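Local coordinates for nitrate transport protein nrtA (Synechocystis sp., PDB 2G29) that binds nitrate as the substrate-binding protein of the NrtABCD ABC transporter, which takes up nitrate and probably nitrite, at residues Y116-L121 with K240-R245. Sequence-based numbering, arbitrary orientation.
Sequences YILARL and KAFGMR. With NO3 (nitrate ion), chain B.
Leu-118 rests CD1 against Phe-242 and Met-244. This methyl is 3.9 Å from Phe-242 CE2 and 3.9 Å from Met-244 CG, and the Leu-118 side chain crosses both obliquely. Phe-242 has CG anti to its backbone N (chi1 172°), which brings CE2 of the ring to Leu-118 CD1. Helix 253-271 packs on this face through Leu-259 and Leu-260. On the face of Ile-117 and Arg-120, Ile-117 CG2 sits 3.9 Å from Ala-241 CB.

Tyr-116 and Met-244 form an antiparallel hydrogen-bonded pair. Phe-242 then faces both Leu-118 and Ala-119: its O accepts from Leu-118 N at 2.9 Å, and its N donates to Ala-119 O at 2.8 Å. This is a beta bulge, with Leu-118 turned to a helix-like psi of -25°. Ala-119 N is buried there without a partner.

Leu-121 closes the pairing. Its N gives a bent bond to Lys-240 O from above the carbonyl plane. CD1 rests 3.5 Å from Ala-241 O, and CG lies 4.1 Å from Phe-242 CB. An alanine here would probably loosen the packing over Ala-241 and Phe-242, since CG and both methyls would be gone.

The bent Lys-240 chain leads away to the ligand, where NZ donates to nitrate O1 at 2.8 Å and also pairs with Asp-44. Trp-73 and Gly-211 bind the same ion. The strand pair belongs to one of two mixed five-stranded sheets of a periplasmic binding protein fold, and its Lys-240 end reaches the nitrate site.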
ATOM      1  N   TYR A 116      -5.328  14.518  -3.305  1.00 11.11           N
ATOM      2  CA  TYR A 116      -5.019  14.671  -1.885  1.00 11.14           C
ATOM      3  C   TYR A 116      -4.977  13.288  -1.237  1.00 11.16           C
ATOM      4  O   TYR A 116      -5.615  12.358  -1.707  1.00 10.99           O
ATOM      5  CB  TYR A 116      -6.124  15.411  -1.135  1.00 11.79           C
ATOM      6  CG  TYR A 116      -6.343  16.839  -1.468  1.00 12.96           C
ATOM      7  CD1 TYR A 116      -5.278  17.726  -1.558  1.00 12.53           C
ATOM      8  CD2 TYR A 116      -7.632  17.316  -1.668  1.00 14.37           C
ATOM      9  CE1 TYR A 116      -5.498  19.079  -1.861  1.00 13.31           C
ATOM     10  CE2 TYR A 116      -7.860  18.650  -1.939  1.00 14.77           C
ATOM     11  CZ  TYR A 116      -6.787  19.520  -2.045  1.00 14.18           C
ATOM     12  OH  TYR A 116      -6.963  20.854  -2.361  1.00 15.23           O
ATOM     13  N   ILE A 117      -4.208  13.178  -0.156  1.00 10.13           N
ATOM     14  CA  ILE A 117      -4.234  11.964   0.650  1.00 10.39           C
ATOM     15  C   ILE A 117      -4.974  12.400   1.925  1.00 10.25           C
ATOM     16  O   ILE A 117      -4.561  13.322   2.650  1.00 10.70           O
ATOM     17  CB  ILE A 117      -2.828  11.443   0.966  1.00 10.60           C
ATOM     18  CG1 ILE A 117      -2.243  10.804  -0.284  1.00 10.91           C
ATOM     19  CG2 ILE A 117      -2.893  10.454   2.151  1.00 12.24           C
ATOM     20  CD1 ILE A 117      -0.773  10.342  -0.051  1.00 10.48           C
ATOM     21  N   LEU A 118      -6.091  11.722   2.172  1.00 11.21           N
ATOM     22  CA  LEU A 118      -6.944  12.032   3.341  1.00 12.70           C
ATOM     23  C   LEU A 118      -6.629  11.175   4.551  1.00 12.08           C
ATOM     24  O   LEU A 118      -6.881  11.592   5.683  1.00 11.44           O
ATOM     25  CB  LEU A 118      -8.417  11.845   2.993  1.00 12.93           C
ATOM     26  CG  LEU A 118      -8.880  12.665   1.781  1.00 15.78           C
ATOM     27  CD1 LEU A 118     -10.379  12.371   1.554  1.00 16.78           C
ATOM     28  CD2 LEU A 118      -8.621  14.138   1.976  1.00 17.86           C
ATOM     29  N   ALA A 119      -6.075   9.989   4.323  1.00 12.21           N
ATOM     30  CA  ALA A 119      -5.725   9.086   5.404  1.00 12.30           C
ATOM     31  C   ALA A 119      -4.775   8.029   4.881  1.00  9.96           C
ATOM     32  O   ALA A 119      -4.661   7.817   3.654  1.00 11.82           O
ATOM     33  CB  ALA A 119      -6.987   8.402   5.925  1.00 11.83           C
ATOM     34  N   ARG A 120      -4.123   7.341   5.798  1.00 10.57           N
ATOM     35  CA  ARG A 120      -3.301   6.183   5.421  1.00 10.61           C
ATOM     36  C   ARG A 120      -4.291   5.041   5.699  1.00 12.77           C
ATOM     37  O   ARG A 120      -4.856   4.967   6.801  1.00 13.52           O
ATOM     38  CB  ARG A 120      -2.059   6.021   6.325  1.00  9.38           C
ATOM     39  CG  ARG A 120      -1.021   5.021   5.805  1.00 10.39           C
ATOM     40  CD  ARG A 120      -0.264   5.636   4.622  1.00 10.53           C
ATOM     41  NE  ARG A 120       0.484   6.799   5.101  1.00 10.43           N
ATOM     42  CZ  ARG A 120       0.828   7.873   4.374  1.00  9.70           C
ATOM     43  NH1 ARG A 120       0.525   7.967   3.071  1.00 11.50           N
ATOM     44  NH2 ARG A 120       1.397   8.925   4.973  1.00  8.17           N
ATOM     45  N   LEU A 121      -4.551   4.181   4.720  1.00 11.28           N
ATOM     46  CA  LEU A 121      -5.466   3.064   4.958  1.00 11.60           C
ATOM     47  C   LEU A 121      -4.863   1.989   5.870  1.00 12.47           C
ATOM     48  O   LEU A 121      -5.576   1.393   6.692  1.00 11.66           O
ATOM     49  CB  LEU A 121      -5.910   2.444   3.621  1.00 11.87           C
ATOM     50  CG  LEU A 121      -7.032   3.210   2.921  1.00 11.96           C
ATOM     51  CD1 LEU A 121      -7.316   2.603   1.572  1.00 13.52           C
ATOM     52  CD2 LEU A 121      -8.314   3.157   3.776  1.00 15.25           C
ATOM     53  N   LYS A 240      -0.944   1.695   1.992  1.00  8.97           N
ATOM     54  CA  LYS A 240      -2.004   2.310   1.177  1.00  9.96           C
ATOM     55  C   LYS A 240      -2.500   3.609   1.745  1.00 10.90           C
ATOM     56  O   LYS A 240      -2.410   3.871   2.953  1.00 10.01           O
ATOM     57  CB  LYS A 240      -3.198   1.353   1.017  1.00  9.19           C
ATOM     58  CG  LYS A 240      -2.817  -0.016   0.482  1.00  9.97           C
ATOM     59  CD  LYS A 240      -2.278   0.076  -0.964  1.00  9.74           C
ATOM     60  CE  LYS A 240      -2.126  -1.306  -1.603  1.00  9.23           C
ATOM     61  NZ  LYS A 240      -1.187  -2.250  -0.837  1.00 11.08           N
ATOM     62  N   ALA A 241      -3.022   4.435   0.844  1.00 10.56           N
ATOM     63  CA  ALA A 241      -3.600   5.712   1.206  1.00 10.97           C
ATOM     64  C   ALA A 241      -5.036   5.769   0.712  1.00 10.98           C
ATOM     65  O   ALA A 241      -5.446   5.024  -0.189  1.00 10.71           O
ATOM     66  CB  ALA A 241      -2.812   6.858   0.528  1.00 11.31           C
ATOM     67  N   PHE A 242      -5.816   6.633   1.348  1.00 11.24           N
ATOM     68  CA  PHE A 242      -7.155   6.915   0.853  1.00 11.25           C
ATOM     69  C   PHE A 242      -6.914   8.239   0.100  1.00 10.68           C
ATOM     70  O   PHE A 242      -6.730   9.327   0.678  1.00 11.55           O
ATOM     71  CB  PHE A 242      -8.159   7.097   2.011  1.00 10.88           C
ATOM     72  CG  PHE A 242      -9.536   7.573   1.579  1.00 12.34           C
ATOM     73  CD1 PHE A 242     -10.058   7.266   0.340  1.00 13.64           C
ATOM     74  CD2 PHE A 242     -10.317   8.307   2.459  1.00 13.96           C
ATOM     75  CE1 PHE A 242     -11.337   7.674  -0.039  1.00 15.64           C
ATOM     76  CE2 PHE A 242     -11.603   8.723   2.087  1.00 16.24           C
ATOM     77  CZ  PHE A 242     -12.096   8.406   0.847  1.00 14.34           C
ATOM     78  N   GLY A 243      -6.856   8.121  -1.223  1.00  9.10           N
ATOM     79  CA  GLY A 243      -6.612   9.305  -2.032  1.00 10.00           C
ATOM     80  C   GLY A 243      -7.830   9.752  -2.821  1.00  9.67           C
ATOM     81  O   GLY A 243      -8.632   8.918  -3.239  1.00 11.75           O
ATOM     82  N   MET A 244      -7.956  11.049  -3.038  1.00 11.12           N
ATOM     83  CA  MET A 244      -9.061  11.562  -3.827  1.00 11.87           C
ATOM     84  C   MET A 244      -8.618  12.683  -4.750  1.00 12.15           C
ATOM     85  O   MET A 244      -7.621  13.364  -4.490  1.00 13.30           O
ATOM     86  CB  MET A 244     -10.184  12.089  -2.900  1.00 13.84           C
ATOM     87  CG  MET A 244     -10.875  11.019  -2.025  1.00 15.56           C
ATOM     88  SD  MET A 244     -12.567  11.493  -1.539  1.00 19.81           S
ATOM     89  CE  MET A 244     -13.381  11.383  -3.184  1.00 16.23           C
ATOM     90  N   ARG A 245      -9.328  12.864  -5.850  1.00 11.97           N
ATOM     91  CA  ARG A 245      -9.065  13.996  -6.744  1.00 11.69           C
ATOM     92  C   ARG A 245      -9.287  15.273  -5.926  1.00 12.13           C
ATOM     93  O   ARG A 245     -10.280  15.379  -5.168  1.00 12.04           O
ATOM     94  CB  ARG A 245     -10.027  13.988  -7.929  1.00 12.58           C
ATOM     95  CG  ARG A 245      -9.604  12.987  -9.017  1.00 12.16           C
ATOM     96  CD  ARG A 245     -10.503  12.987 -10.234  1.00 13.63           C
ATOM     97  NE  ARG A 245     -10.660  14.316 -10.831  1.00 13.59           N
ATOM     98  CZ  ARG A 245     -10.387  14.605 -12.091  1.00 12.93           C
ATOM     99  NH1 ARG A 245      -9.905  13.674 -12.917  1.00 13.07           N
ATOM    100  NH2 ARG A 245     -10.646  15.824 -12.543  1.00 14.48           N
TER
HETATM  101  N   NO3 B 700      -0.665  -4.604  -3.705  1.00 13.58           N
HETATM  102  O1  NO3 B 700      -0.799  -4.580  -2.346  1.00 11.55           O
HETATM  103  O2  NO3 B 700      -0.295  -5.607  -4.538  1.00 13.12           O
HETATM  104  O3  NO3 B 700      -0.924  -3.290  -4.420  1.00 12.31           O